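Local coordinates for solute-binding protein Csal_2479 (Chromohalobacter salexigens, PDB 4P1L), which binds D-glucuronate and probably delivers it to a tripartite ATP-independent periplasmic (TRAP) transport system for uptake into the cytoplasm, at residues V96-V101 / E315-D320; D305-V308 / E313-S316. All coordinates share one frame; numbering follows the deposited sequence. Where two conformers were deposited one is given.

How the interactions relate
Both contacts end on the C-terminal helix 315-323, and they lie about 7 Å apart, centre to centre, on the same side of the chain's centre. Interaction 2 is local in sequence: it packs helix 301-310 on the start of helix 315-323 and the residue before it, across a short connection. Interaction 1 is long-range and joins the next part of that helix to the loop following strand 84-88, 214 residues earlier. The two meet directly, since F307 and L314 of interaction 2 also pack on the 97-101 turn of interaction 1. Together they form one connected apolar cluster in which the C-terminal helix meets the 96-101 loop, away from the glucuronate pocket.

Interaction 1. Residues V96-V101 / E315-D320; sequences VPAANV and ESLVTD
V101 and V318 have the nearest CA atoms across the contact, 6.5 Å apart, where the coiled turn 97-101 comes up against the first part of helix 315-323. Three successive backbone bonds, A99 N to V96 O, N100 N to P97 O and V101 N to A98 O, hold this turn in tight i to i+3 coils. Between side chains the contact is apolar. V101 points toward the helix and touches it with both methyls. CG2 of V101 lies 4.0 Å from CD2 of L317 and 4.1 Å from CG2 of V318, so this one methyl meets two consecutive residues of the helix. CG1 of V101 also reaches CG2 of V318, at 4.1 Å. L317 extends with CG anti to the backbone N (chi1 -176°) and CD2 anti to CA, so that the side chain reaches out to the turn; there the same methyl also comes within 4.3 Å of CB of A98. V101, L317 and V318 are all buried, and the spacings are ordinary van der Waals distances. Around them, helix 121-132 closes one side through F126 and R125, which pack on L317, and A129, which packs on A98; R125 also forms a salt bridge with D320. F307 of helix 301-310 covers V101, while the loop residues I107 and L104 touch V101 and V318 respectively.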
loop_
_atom_site.group_PDB
_atom_site.type_symbol
_atom_site.label_atom_id
_atom_site.label_comp_id
_atom_site.label_asym_id
_atom_site.label_seq_id
_atom_site.Cartn_x
_atom_site.Cartn_y
_atom_site.Cartn_z
ATOM N N VAL A 96 -0.012 12.795 6.131
ATOM C CA VAL A 96 -0.495 13.695 5.082
ATOM C C VAL A 96 -2.010 13.577 4.985
ATOM O O VAL A 96 -2.522 12.581 4.501
ATOM C CB VAL A 96 0.065 13.319 3.705
ATOM C CG1 VAL A 96 -0.418 14.301 2.644
ATOM C CG2 VAL A 96 1.561 13.245 3.724
ATOM N N PRO A 97 -2.741 14.603 5.439
ATOM C CA PRO A 97 -4.199 14.449 5.530
ATOM C C PRO A 97 -4.886 13.957 4.251
ATOM O O PRO A 97 -5.713 13.046 4.339
ATOM C CB PRO A 97 -4.663 15.850 5.935
ATOM C CG PRO A 97 -3.530 16.353 6.774
ATOM C CD PRO A 97 -2.263 15.813 6.133
ATOM N N ALA A 98 -4.539 14.519 3.100
ATOM C CA ALA A 98 -5.154 14.129 1.828
ATOM C C ALA A 98 -4.963 12.665 1.511
ATOM O O ALA A 98 -5.829 12.040 0.881
ATOM C CB ALA A 98 -4.603 14.992 0.665
ATOM N N ALA A 99 -3.832 12.103 1.942
ATOM C CA ALA A 99 -3.556 10.697 1.689
ATOM C C ALA A 99 -4.569 9.787 2.350
ATOM O O ALA A 99 -4.783 8.667 1.867
ATOM C CB ALA A 99 -2.111 10.324 2.139
ATOM N N ASN A 100 -5.213 10.234 3.433
ATOM C CA ASN A 100 -6.222 9.387 4.083
ATOM C C ASN A 100 -7.388 9.036 3.171
ATOM O O ASN A 100 -8.065 8.033 3.385
ATOM C CB ASN A 100 -6.792 10.031 5.347
ATOM C CG ASN A 100 -5.936 9.783 6.549
ATOM O OD1 ASN A 100 -5.604 8.645 6.852
ATOM N ND2 ASN A 100 -5.521 10.863 7.215
ATOM N N VAL A 101 -7.621 9.853 2.148
ATOM C CA VAL A 101 -8.718 9.564 1.226
ATOM C C VAL A 101 -8.532 8.187 0.598
ATOM O O VAL A 101 -9.502 7.468 0.375
ATOM C CB VAL A 101 -8.811 10.646 0.128
ATOM C CG1 VAL A 101 -9.785 10.235 -0.972
ATOM C CG2 VAL A 101 -9.245 11.980 0.745
ATOM N N GLU A 315 -13.532 16.895 0.720
ATOM C CA GLU A 315 -14.756 16.281 0.227
ATOM C C GLU A 315 -14.742 16.141 -1.289
ATOM O O GLU A 315 -15.150 15.119 -1.837
ATOM C CB GLU A 315 -15.992 17.076 0.643
ATOM C CG GLU A 315 -17.305 16.422 0.142
ATOM C CD GLU A 315 -18.520 16.881 0.912
ATOM O OE1 GLU A 315 -18.407 17.888 1.654
ATOM O OE2 GLU A 315 -19.582 16.221 0.795
ATOM N N SER A 316 -14.291 17.180 -1.975
ATOM C CA SER A 316 -14.301 17.157 -3.430
ATOM C C SER A 316 -13.278 16.176 -4.014
ATOM O O SER A 316 -13.464 15.657 -5.130
ATOM C CB SER A 316 -14.136 18.582 -3.993
ATOM O OG SER A 316 -12.821 19.064 -3.826
ATOM N N LEU A 317 -12.218 15.888 -3.263
ATOM C CA LEU A 317 -11.302 14.842 -3.652
ATOM C C LEU A 317 -11.990 13.467 -3.557
ATOM O O LEU A 317 -11.850 12.643 -4.457
ATOM C CB LEU A 317 -10.044 14.891 -2.783
ATOM C CG LEU A 317 -8.920 13.916 -3.103
ATOM C CD1 LEU A 317 -8.538 13.947 -4.584
ATOM C CD2 LEU A 317 -7.702 14.234 -2.204
ATOM N N VAL A 318 -12.742 13.240 -2.483
ATOM C CA VAL A 318 -13.513 12.003 -2.352
ATOM C C VAL A 318 -14.507 11.840 -3.518
ATOM O O VAL A 318 -14.553 10.794 -4.171
ATOM C CB VAL A 318 -14.273 11.949 -1.018
ATOM C CG1 VAL A 318 -15.111 10.675 -0.940
ATOM C CG2 VAL A 318 -13.298 12.039 0.184
ATOM N N THR A 319 -15.292 12.887 -3.788
ATOM C CA THR A 319 -16.314 12.802 -4.828
ATOM C C THR A 319 -15.708 12.774 -6.227
ATOM O O THR A 319 -16.252 12.102 -7.112
ATOM C CB THR A 319 -17.385 13.919 -4.697
ATOM O OG1 THR A 319 -16.773 15.190 -4.847
ATOM C CG2 THR A 319 -18.041 13.877 -3.352
ATOM N N ASP A 320 -14.558 13.429 -6.429
ATOM C CA ASP A 320 -13.927 13.389 -7.746
ATOM C C ASP A 320 -13.451 11.957 -8.061
ATOM O O ASP A 320 -13.599 11.475 -9.185
ATOM C CB ASP A 320 -12.766 14.376 -7.867
ATOM C CG ASP A 320 -13.225 15.848 -7.987
ATOM O OD1 ASP A 320 -14.426 16.111 -8.225
ATOM O OD2 ASP A 320 -12.361 16.742 -7.841
#

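Interaction 2. Residues D305-V308 / E313-S316; sequences DQFV and ELES
F307 and L314 make the closest contact between the two segments, with CZ of the ring 3.7 Å from CD1 of L314. The neighbouring ring atom CE2 of F307 is touched twice, by CD1 and by CB of L314, each at 4.1 Å, so the leucine meets one corner of the phenyl group with both its near and its far carbons. In F307 CG is anti to the backbone N (chi1 -174°), and this swings the far end of the ring over to the leucine. A second, looser contact lies one residue further along each segment, where CG1 of V308 is 4.3 Å from CG of E315. Here the aliphatic part of the glutamate lies against the valine, while its carboxylate extends beyond it. A water bridges the two residues at this side: it donates to O of V308 at 2.7 Å and, weakly, to OE1 of E315 at 3.5 Å.

The nearest CA atoms across the contact are those of V308 and E315, 5.3 Å apart. Further out, the ring of F307 also meets H311 with the planes at about 45°, and it is packed on by N100 and L104, while A98 lies on L314. F307 and L314 are buried, V308 is partly exposed and E315 lies at the surface. Together these contacts join two consecutive helices, 301-310 and 315-323, linked by a short connection in the C-terminal part of this family 7 solute-binding protein: F307 meets L314, just before the second helix, and V308 meets E315, its first residue.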
loop_
_atom_site.group_PDB
_atom_site.type_symbol
_atom_site.label_atom_id
_atom_site.label_comp_id
_atom_site.label_asym_id
_atom_site.label_seq_id
_atom_site.Cartn_x
_atom_site.Cartn_y
_atom_site.Cartn_z
ATOM N N ASP A 305 -18.918 9.439 6.033
ATOM C CA ASP A 305 -19.614 10.591 6.600
ATOM C C ASP A 305 -18.720 11.346 7.605
ATOM O O ASP A 305 -18.622 12.594 7.575
ATOM C CB ASP A 305 -20.904 10.159 7.318
ATOM C CG ASP A 305 -21.962 9.598 6.389
ATOM O OD1 ASP A 305 -21.851 9.707 5.155
ATOM O OD2 ASP A 305 -22.935 9.030 6.928
ATOM N N GLN A 306 -18.068 10.588 8.490
ATOM C CA GLN A 306 -17.244 11.180 9.533
ATOM C C GLN A 306 -16.042 11.844 8.877
ATOM O O GLN A 306 -15.611 12.897 9.299
ATOM C CB GLN A 306 -16.785 10.127 10.570
ATOM C CG GLN A 306 -15.668 10.612 11.514
ATOM C CD GLN A 306 -15.059 9.523 12.401
ATOM O OE1 GLN A 306 -15.702 8.516 12.698
ATOM N NE2 GLN A 306 -13.797 9.716 12.810
ATOM N N PHE A 307 -15.501 11.204 7.840
ATOM C CA PHE A 307 -14.320 11.710 7.175
ATOM C C PHE A 307 -14.574 13.073 6.539
ATOM O O PHE A 307 -13.793 14.001 6.736
ATOM C CB PHE A 307 -13.777 10.736 6.132
ATOM C CG PHE A 307 -12.475 11.193 5.545
ATOM C CD1 PHE A 307 -11.286 10.926 6.216
ATOM C CD2 PHE A 307 -12.441 11.947 4.370
ATOM C CE1 PHE A 307 -10.067 11.369 5.710
ATOM C CE2 PHE A 307 -11.223 12.386 3.848
ATOM C CZ PHE A 307 -10.037 12.104 4.532
ATOM N N VAL A 308 -15.660 13.200 5.790
ATOM C CA VAL A 308 -15.935 14.441 5.086
ATOM C C VAL A 308 -16.375 15.556 6.056
ATOM O O VAL A 308 -16.136 16.720 5.814
ATOM C CB VAL A 308 -16.924 14.253 3.885
ATOM C CG1 VAL A 308 -16.326 13.271 2.844
ATOM C CG2 VAL A 308 -18.269 13.791 4.344
ATOM N N GLU A 313 -12.513 20.170 3.324
ATOM C CA GLU A 313 -11.655 20.578 2.214
ATOM C C GLU A 313 -11.221 19.398 1.360
ATOM O O GLU A 313 -10.660 19.591 0.283
ATOM C CB GLU A 313 -10.408 21.364 2.692
ATOM C CG GLU A 313 -9.282 20.511 3.304
ATOM C CD GLU A 313 -9.636 19.925 4.662
ATOM O OE1 GLU A 313 -10.708 20.250 5.218
ATOM O OE2 GLU A 313 -8.848 19.111 5.181
ATOM N N LEU A 314 -11.488 18.184 1.841
ATOM C CA LEU A 314 -11.116 16.976 1.111
ATOM C C LEU A 314 -12.359 16.314 0.492
ATOM O O LEU A 314 -12.252 15.314 -0.218
ATOM C CB LEU A 314 -10.391 15.989 2.026
ATOM C CG LEU A 314 -9.013 16.398 2.555
ATOM C CD1 LEU A 314 -8.442 15.311 3.477
ATOM C CD2 LEU A 314 -8.047 16.665 1.399
ATOM N N GLU A 315 -13.532 16.895 0.720
ATOM C CA GLU A 315 -14.756 16.281 0.227
ATOM C C GLU A 315 -14.742 16.141 -1.289
ATOM O O GLU A 315 -15.150 15.119 -1.837
ATOM C CB GLU A 315 -15.992 17.076 0.643
ATOM C CG GLU A 315 -17.305 16.422 0.142
ATOM C CD GLU A 315 -18.520 16.881 0.912
ATOM O OE1 GLU A 315 -18.407 17.888 1.654
ATOM O OE2 GLU A 315 -19.582 16.221 0.795
ATOM N N SER A 316 -14.291 17.180 -1.975
ATOM C CA SER A 316 -14.301 17.157 -3.430
ATOM C C SER A 316 -13.278 16.176 -4.014
ATOM O O SER A 316 -13.464 15.657 -5.130
ATOM C CB SER A 316 -14.136 18.582 -3.993
ATOM O OG SER A 316 -12.821 19.064 -3.826
HETATM O O HOH W 1 -18.280 18.252 5.101
#